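Local coordinates for FYVE, RhoGEF and PH domain-containing protein 5 (PDB 3MPX) that activates the small GTPase CDC42 by promoting exchange of its bound GDP for GTP, and mediates CDC42 activation downstream of VEGF, at residues 28-33 and 174-179; 105-110 and 195-200. All blocks are in the same frame, centred on the assembly; numbering follows the deposited sequence.

Both contacts lie in the helical DH domain, the catalytic guanine-nucleotide exchange module, with their centres about 13 Å apart; in sequence they interlock, since their segments alternate along the chain. Interaction 1 pairs helix 21-59 with helix 162-184, and interaction 2 sets the turn leading into helix 108-111, and the start of that helix, against helix 192-214. Aromatic packing joins them: the rings of Tyr-176 and Phe-110 meet edge-to-face, with Tyr-176 CD1 3.6 Å from Phe-110 CE1, while Leu-30 CD2 lies 3.9 Å from Phe-110 CZ. In related DH domains, helices corresponding to 21-59 and 162-184 carry conserved regions that contribute to the GTPase-binding surface.

Interaction 1 of 2, residues 28-33 and 174-179; sequences QELLSS and FQYQVL
Leu-179 projects from helix 162-184 between Glu-29 and Leu-30 of helix 21-59 and spends its two methyls on different neighbours. CD2 lies beside the extended chain of Glu-29 and reaches 3.6 Å from its carboxylate carbon CD. The other branch, CD1, lies 3.9 Å from Leu-30 CD1 and 4.3 Å from Ser-33 OG. Leu-30 holds CG anti to its backbone nitrogen (chi1 -174°), which carries its CD1 methyl across to the edge of the Tyr-176 ring. There it sits near the ring plane, 3.8 Å from Tyr-176 CD1, the two side chains crossing at about a right angle. No hydrogen bond spans the two segments; the join is made by apolar packing and by the Leu-179 methyl lying along the Glu-29 chain and closest to its carboxylate. Polar ends find partners close by: Tyr-176 OH bonds to Glu-34, and Ser-33 OG to Arg-172. The helices run antiparallel within the DH bundle, the axes of the two segments passing 11.1 Å apart at 165°. Helix 66-98 packs against Leu-31 on one helix, whereas helices 192-214 and 218-230 cover Phe-174 on the other.

Interaction 2 of 2, residues 105-110 and 195-200; sequences KVADVF and DNTQGA
Ala-107 and Thr-197 bring the two backbones to a CA-CA separation of 5.0 Å, and one turn further on the CA atoms of Phe-110 and Ala-200 stand 5.6 Å apart, so the entry to helix 108-111 runs alongside helix 192-214 in the same direction. Alanines stand at both close points, Ala-107 at one and Ala-200 at the other. The CB of Ala-107 points at the helix where Asn-196 joins Thr-197, lying 3.7 Å from Asn-196 C and 3.3 Å from Thr-197 OG1. That hydroxyl is held by its own helix: with OG1 beside the backbone nitrogen (chi1 -59°), it bonds to the carbonyl of Glu-193, one turn back. Asn-196 extends past Ala-107 to Asp-108, its amide nitrogen ND2 lying 3.8 Å from Asp-108 CB, while the carboxylate of Asp-108 is engaged in a salt bridge with Arg-96. Within the all-helical DH domain, the contact joins the short link between the long helices 66-98 and 117-138 to the last helix of the DH sequence range. Glu-193 ties the two together, since its OE1 accepts hydrogen bonds from the backbone nitrogens of both Val-106 and Ala-107 where the chain turns toward the helix. Further along, Ala-200 offers its methyl to Phe-110, CB to CB 3.8 Å, and also faces Ala-107 O at 4.0 Å. Beyond CB the Phe-110 ring turns from residues 195-200 toward Ile-204, further along the same helix, with Ala-107 O at its edge and in its plane; the same carbonyl accepts from Phe-110 N at 2.8 Å. Val-106 and Val-109 point to the other side, where Val-106 meets Leu-93 of helix 66-98 and Tyr-183 of helix 162-184.

Interaction 1 of 2, residues 28-33 and 174-179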
ATOM      1  N   GLN A  28      -8.263 -13.338  11.483  1.00 17.63           N
ATOM      2  CA  GLN A  28      -9.581 -12.714  11.380  1.00 17.15           C
ATOM      3  C   GLN A  28      -9.421 -11.393  10.591  1.00 22.49           C
ATOM      4  O   GLN A  28     -10.219 -11.148   9.690  1.00 24.14           O
ATOM      5  CB  GLN A  28     -10.194 -12.486  12.771  1.00 18.13           C
ATOM      6  CG  GLN A  28     -10.594 -13.786  13.475  1.00 32.20           C
ATOM      7  CD  GLN A  28     -11.145 -13.666  14.889  1.00 50.97           C
ATOM      8  OE1 GLN A  28     -11.648 -14.658  15.443  1.00 44.66           O
ATOM      9  NE2 GLN A  28     -11.068 -12.482  15.521  1.00 35.39           N
ATOM     10  N   GLU A  29      -8.333 -10.605  10.857  1.00 17.75           N
ATOM     11  CA  GLU A  29      -8.001  -9.357  10.144  1.00 17.68           C
ATOM     12  C   GLU A  29      -7.715  -9.644   8.673  1.00 21.36           C
ATOM     13  O   GLU A  29      -8.043  -8.837   7.802  1.00 20.73           O
ATOM     14  CB  GLU A  29      -6.787  -8.656  10.781  1.00 19.43           C
ATOM     15  CG  GLU A  29      -6.706  -7.170  10.449  1.00 34.70           C
ATOM     16  CD  GLU A  29      -5.347  -6.485  10.546  1.00 55.53           C
ATOM     17  OE1 GLU A  29      -5.060  -5.626   9.677  1.00 33.93           O
ATOM     18  OE2 GLU A  29      -4.583  -6.781  11.496  1.00 42.89           O
ATOM     19  N   LEU A  30      -7.114 -10.807   8.406  1.00 18.70           N
ATOM     20  CA  LEU A  30      -6.778 -11.264   7.072  1.00 18.76           C
ATOM     21  C   LEU A  30      -8.038 -11.656   6.327  1.00 22.58           C
ATOM     22  O   LEU A  30      -8.196 -11.245   5.181  1.00 22.97           O
ATOM     23  CB  LEU A  30      -5.790 -12.434   7.160  1.00 19.16           C
ATOM     24  CG  LEU A  30      -5.214 -12.970   5.855  1.00 24.24           C
ATOM     25  CD1 LEU A  30      -4.294 -11.950   5.170  1.00 23.97           C
ATOM     26  CD2 LEU A  30      -4.545 -14.326   6.083  1.00 26.10           C
ATOM     27  N   LEU A  31      -8.959 -12.402   6.984  1.00 18.15           N
ATOM     28  CA  LEU A  31     -10.224 -12.806   6.364  1.00 17.34           C
ATOM     29  C   LEU A  31     -11.128 -11.618   6.028  1.00 19.18           C
ATOM     30  O   LEU A  31     -11.620 -11.548   4.913  1.00 19.44           O
ATOM     31  CB  LEU A  31     -10.974 -13.818   7.245  1.00 17.60           C
ATOM     32  CG  LEU A  31     -12.339 -14.374   6.741  1.00 21.80           C
ATOM     33  CD1 LEU A  31     -12.205 -15.142   5.446  1.00 21.73           C
ATOM     34  CD2 LEU A  31     -12.961 -15.267   7.776  1.00 23.00           C
ATOM     35  N   SER A  32     -11.344 -10.698   6.975  1.00 14.98           N
ATOM     36  CA  SER A  32     -12.221  -9.540   6.791  1.00 14.76           C
ATOM     37  C   SER A  32     -11.765  -8.653   5.633  1.00 17.69           C
ATOM     38  O   SER A  32     -12.595  -8.253   4.794  1.00 15.87           O
ATOM     39  CB  SER A  32     -12.347  -8.737   8.086  1.00 18.82           C
ATOM     40  OG  SER A  32     -11.131  -8.655   8.811  1.00 25.96           O
ATOM     41  N   SER A  33     -10.433  -8.369   5.590  1.00 14.18           N
ATOM     42  CA  SER A  33      -9.788  -7.577   4.544  1.00 13.08           C
ATOM     43  C   SER A  33      -9.768  -8.342   3.215  1.00 16.32           C
ATOM     44  O   SER A  33      -9.867  -7.711   2.159  1.00 16.97           O
ATOM     45  CB  SER A  33      -8.384  -7.149   4.959  1.00 14.37           C
ATOM     46  OG  SER A  33      -7.518  -8.247   5.170  1.00 17.96           O
ATOM     47  N   PHE A 174       1.441  -6.130  -0.465  1.00  7.17           N
ATOM     48  CA  PHE A 174       2.200  -5.490   0.625  1.00  7.46           C
ATOM     49  C   PHE A 174       1.464  -5.677   1.991  1.00 14.23           C
ATOM     50  O   PHE A 174       2.108  -5.761   3.041  1.00 15.03           O
ATOM     51  CB  PHE A 174       2.492  -4.011   0.305  1.00  8.73           C
ATOM     52  CG  PHE A 174       3.236  -3.801  -1.003  1.00 10.18           C
ATOM     53  CD1 PHE A 174       4.573  -4.171  -1.135  1.00 11.46           C
ATOM     54  CD2 PHE A 174       2.608  -3.205  -2.094  1.00 12.84           C
ATOM     55  CE1 PHE A 174       5.257  -3.982  -2.346  1.00 11.82           C
ATOM     56  CE2 PHE A 174       3.302  -3.017  -3.307  1.00 15.25           C
ATOM     57  CZ  PHE A 174       4.620  -3.417  -3.425  1.00 11.59           C
ATOM     58  N   GLN A 175       0.124  -5.825   1.942  1.00  9.81           N
ATOM     59  CA  GLN A 175      -0.740  -6.098   3.074  1.00  8.90           C
ATOM     60  C   GLN A 175      -0.495  -7.506   3.612  1.00 13.66           C
ATOM     61  O   GLN A 175      -0.359  -7.664   4.826  1.00 13.41           O
ATOM     62  CB  GLN A 175      -2.211  -5.881   2.692  1.00 10.09           C
ATOM     63  CG  GLN A 175      -2.626  -4.392   2.691  1.00  9.28           C
ATOM     64  CD  GLN A 175      -3.979  -4.134   2.065  1.00 21.71           C
ATOM     65  OE1 GLN A 175      -4.782  -5.039   1.824  1.00 17.65           O
ATOM     66  NE2 GLN A 175      -4.260  -2.880   1.764  1.00 14.08           N
ATOM     67  N   TYR A 176      -0.373  -8.526   2.726  1.00 11.56           N
ATOM     68  CA  TYR A 176      -0.076  -9.899   3.161  1.00 11.39           C
ATOM     69  C   TYR A 176       1.276  -9.893   3.908  1.00 16.61           C
ATOM     70  O   TYR A 176       1.360 -10.426   5.006  1.00 17.51           O
ATOM     71  CB  TYR A 176       0.004 -10.861   1.975  1.00 12.89           C
ATOM     72  CG  TYR A 176      -1.285 -11.160   1.237  1.00 15.26           C
ATOM     73  CD1 TYR A 176      -2.497 -11.261   1.919  1.00 16.84           C
ATOM     74  CD2 TYR A 176      -1.274 -11.482  -0.116  1.00 16.43           C
ATOM     75  CE1 TYR A 176      -3.677 -11.582   1.251  1.00 16.65           C
ATOM     76  CE2 TYR A 176      -2.448 -11.807  -0.793  1.00 17.57           C
ATOM     77  CZ  TYR A 176      -3.650 -11.834  -0.111  1.00 25.19           C
ATOM     78  OH  TYR A 176      -4.800 -12.131  -0.792  1.00 28.08           O
ATOM     79  N   GLN A 177       2.299  -9.209   3.345  1.00 11.72           N
ATOM     80  CA  GLN A 177       3.618  -9.013   3.944  1.00  9.74           C
ATOM     81  C   GLN A 177       3.522  -8.436   5.346  1.00 12.87           C
ATOM     82  O   GLN A 177       4.046  -9.050   6.266  1.00 12.82           O
ATOM     83  CB  GLN A 177       4.466  -8.105   3.062  1.00 10.59           C
ATOM     84  CG  GLN A 177       5.084  -8.853   1.885  1.00 29.33           C
ATOM     85  CD  GLN A 177       5.950  -8.005   0.979  1.00 61.49           C
ATOM     86  OE1 GLN A 177       6.827  -8.533   0.288  1.00 59.97           O
ATOM     87  NE2 GLN A 177       5.718  -6.683   0.923  1.00 54.92           N
ATOM     88  N   VAL A 178       2.790  -7.320   5.543  1.00  9.72           N
ATOM     89  CA  VAL A 178       2.668  -6.723   6.885  1.00 10.18           C
ATOM     90  C   VAL A 178       1.853  -7.629   7.839  1.00 16.43           C
ATOM     91  O   VAL A 178       2.284  -7.832   8.972  1.00 16.01           O
ATOM     92  CB  VAL A 178       2.198  -5.230   6.945  1.00 13.15           C
ATOM     93  CG1 VAL A 178       3.005  -4.346   6.015  1.00 12.35           C
ATOM     94  CG2 VAL A 178       0.708  -5.066   6.675  1.00 12.98           C
ATOM     95  N   LEU A 179       0.720  -8.186   7.374  1.00 14.30           N
ATOM     96  CA  LEU A 179      -0.123  -9.062   8.187  1.00 14.83           C
ATOM     97  C   LEU A 179       0.612 -10.338   8.572  1.00 19.21           C
ATOM     98  O   LEU A 179       0.579 -10.721   9.749  1.00 20.05           O
ATOM     99  CB  LEU A 179      -1.433  -9.424   7.457  1.00 15.16           C
ATOM    100  CG  LEU A 179      -2.584  -8.439   7.586  1.00 20.56           C
ATOM    101  CD1 LEU A 179      -3.320  -8.298   6.283  1.00 20.56           C
ATOM    102  CD2 LEU A 179      -3.562  -8.893   8.638  1.00 25.37           C
TER

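Interaction 2 of 2, residues 105-110 and 195-200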
ATOM      1  N   LYS A 105      -4.120 -23.152  11.380  1.00 23.37           N
ATOM      2  CA  LYS A 105      -3.232 -22.991  10.229  1.00 23.14           C
ATOM      3  C   LYS A 105      -3.887 -22.211   9.066  1.00 28.68           C
ATOM      4  O   LYS A 105      -5.006 -22.550   8.657  1.00 28.73           O
ATOM      5  CB  LYS A 105      -2.788 -24.383   9.730  1.00 24.33           C
ATOM      6  N   VAL A 106      -3.174 -21.176   8.527  1.00 23.72           N
ATOM      7  CA  VAL A 106      -3.618 -20.372   7.371  1.00 21.70           C
ATOM      8  C   VAL A 106      -2.517 -20.161   6.342  1.00 22.10           C
ATOM      9  O   VAL A 106      -2.838 -20.067   5.163  1.00 20.11           O
ATOM     10  CB  VAL A 106      -4.284 -19.012   7.689  1.00 25.28           C
ATOM     11  CG1 VAL A 106      -5.684 -19.195   8.237  1.00 25.66           C
ATOM     12  CG2 VAL A 106      -3.428 -18.113   8.580  1.00 24.65           C
ATOM     13  N   ALA A 107      -1.243 -20.021   6.780  1.00 18.17           N
ATOM     14  CA  ALA A 107      -0.103 -19.732   5.905  1.00 18.08           C
ATOM     15  C   ALA A 107      -0.040 -20.614   4.637  1.00 23.18           C
ATOM     16  O   ALA A 107       0.053 -20.067   3.532  1.00 22.79           O
ATOM     17  CB  ALA A 107       1.193 -19.819   6.678  1.00 18.47           C
ATOM     18  N   ASP A 108      -0.201 -21.948   4.790  1.00 19.99           N
ATOM     19  CA  ASP A 108      -0.175 -22.942   3.700  1.00 20.22           C
ATOM     20  C   ASP A 108      -1.171 -22.657   2.545  1.00 21.47           C
ATOM     21  O   ASP A 108      -1.002 -23.196   1.451  1.00 21.79           O
ATOM     22  CB  ASP A 108      -0.392 -24.357   4.249  1.00 22.59           C
ATOM     23  CG  ASP A 108      -1.777 -24.574   4.782  1.00 40.09           C
ATOM     24  OD1 ASP A 108      -2.033 -24.188   5.946  1.00 42.32           O
ATOM     25  OD2 ASP A 108      -2.616 -25.101   4.032  1.00 51.42           O
ATOM     26  N   VAL A 109      -2.182 -21.819   2.788  1.00 14.77           N
ATOM     27  CA  VAL A 109      -3.127 -21.372   1.769  1.00 14.08           C
ATOM     28  C   VAL A 109      -2.355 -20.551   0.710  1.00 17.88           C
ATOM     29  O   VAL A 109      -2.678 -20.637  -0.473  1.00 18.42           O
ATOM     30  CB  VAL A 109      -4.270 -20.538   2.395  1.00 17.81           C
ATOM     31  CG1 VAL A 109      -5.081 -19.778   1.339  1.00 17.28           C
ATOM     32  CG2 VAL A 109      -5.165 -21.400   3.288  1.00 17.22           C
ATOM     33  N   PHE A 110      -1.338 -19.776   1.126  1.00 12.89           N
ATOM     34  CA  PHE A 110      -0.547 -18.989   0.185  1.00 12.42           C
ATOM     35  C   PHE A 110       0.419 -19.887  -0.613  1.00 15.26           C
ATOM     36  O   PHE A 110       0.457 -19.798  -1.838  1.00 14.77           O
ATOM     37  CB  PHE A 110       0.177 -17.832   0.893  1.00 14.16           C
ATOM     38  CG  PHE A 110      -0.752 -16.864   1.588  1.00 15.71           C
ATOM     39  CD1 PHE A 110      -1.221 -15.733   0.934  1.00 18.02           C
ATOM     40  CD2 PHE A 110      -1.148 -17.074   2.910  1.00 18.43           C
ATOM     41  CE1 PHE A 110      -2.075 -14.831   1.584  1.00 18.89           C
ATOM     42  CE2 PHE A 110      -1.993 -16.165   3.560  1.00 20.73           C
ATOM     43  CZ  PHE A 110      -2.458 -15.057   2.887  1.00 18.38           C
ATOM     44  N   ASP A 195       7.178 -21.962   9.961  1.00 25.90           N
ATOM     45  CA  ASP A 195       7.910 -22.358   8.768  1.00 25.26           C
ATOM     46  C   ASP A 195       7.151 -21.968   7.509  1.00 27.24           C
ATOM     47  O   ASP A 195       7.709 -21.275   6.648  1.00 27.48           O
ATOM     48  CB  ASP A 195       8.207 -23.863   8.803  1.00 27.57           C
ATOM     49  CG  ASP A 195       9.543 -24.202   9.447  1.00 44.16           C
ATOM     50  OD1 ASP A 195       9.930 -23.514  10.429  1.00 42.45           O
ATOM     51  OD2 ASP A 195      10.214 -25.142   8.958  1.00 57.61           O
ATOM     52  N   ASN A 196       5.876 -22.379   7.428  1.00 21.30           N
ATOM     53  CA  ASN A 196       4.967 -22.078   6.319  1.00 20.36           C
ATOM     54  C   ASN A 196       4.753 -20.579   6.118  1.00 23.01           C
ATOM     55  O   ASN A 196       4.664 -20.151   4.961  1.00 22.67           O
ATOM     56  CB  ASN A 196       3.621 -22.762   6.543  1.00 20.30           C
ATOM     57  CG  ASN A 196       3.662 -24.264   6.421  1.00 22.64           C
ATOM     58  OD1 ASN A 196       4.688 -24.875   6.089  1.00 11.17           O
ATOM     59  ND2 ASN A 196       2.533 -24.889   6.689  1.00  9.24           N
ATOM     60  N   THR A 197       4.669 -19.786   7.239  1.00 17.87           N
ATOM     61  CA  THR A 197       4.486 -18.325   7.220  1.00 16.82           C
ATOM     62  C   THR A 197       5.718 -17.687   6.551  1.00 20.67           C
ATOM     63  O   THR A 197       5.564 -16.807   5.708  1.00 19.63           O
ATOM     64  CB  THR A 197       4.158 -17.771   8.634  1.00 17.11           C
ATOM     65  OG1 THR A 197       2.967 -18.394   9.126  1.00  7.32           O
ATOM     66  CG2 THR A 197       3.956 -16.250   8.648  1.00 13.26           C
ATOM     67  N   GLN A 198       6.927 -18.184   6.893  1.00 17.55           N
ATOM     68  CA  GLN A 198       8.199 -17.757   6.320  1.00 17.25           C
ATOM     69  C   GLN A 198       8.213 -18.024   4.801  1.00 21.66           C
ATOM     70  O   GLN A 198       8.614 -17.147   4.024  1.00 22.93           O
ATOM     71  CB  GLN A 198       9.354 -18.496   7.003  1.00 18.69           C
ATOM     72  CG  GLN A 198       9.835 -17.826   8.276  1.00 38.52           C
ATOM     73  CD  GLN A 198      10.890 -18.620   9.009  1.00 56.90           C
ATOM     74  OE1 GLN A 198      10.763 -19.834   9.242  1.00 49.72           O
ATOM     75  NE2 GLN A 198      11.903 -17.916   9.494  1.00 48.98           N
ATOM     76  N   GLY A 199       7.749 -19.214   4.415  1.00 15.66           N
ATOM     77  CA  GLY A 199       7.638 -19.660   3.033  1.00 15.08           C
ATOM     78  C   GLY A 199       6.669 -18.824   2.231  1.00 19.96           C
ATOM     79  O   GLY A 199       6.970 -18.457   1.093  1.00 20.36           O
ATOM     80  N   ALA A 200       5.494 -18.503   2.834  1.00 16.03           N
ATOM     81  CA  ALA A 200       4.466 -17.623   2.253  1.00 14.08           C
ATOM     82  C   ALA A 200       5.009 -16.202   2.160  1.00 14.46           C
ATOM     83  O   ALA A 200       4.664 -15.460   1.238  1.00 14.98           O
ATOM     84  CB  ALA A 200       3.222 -17.630   3.120  1.00 14.60           C
TER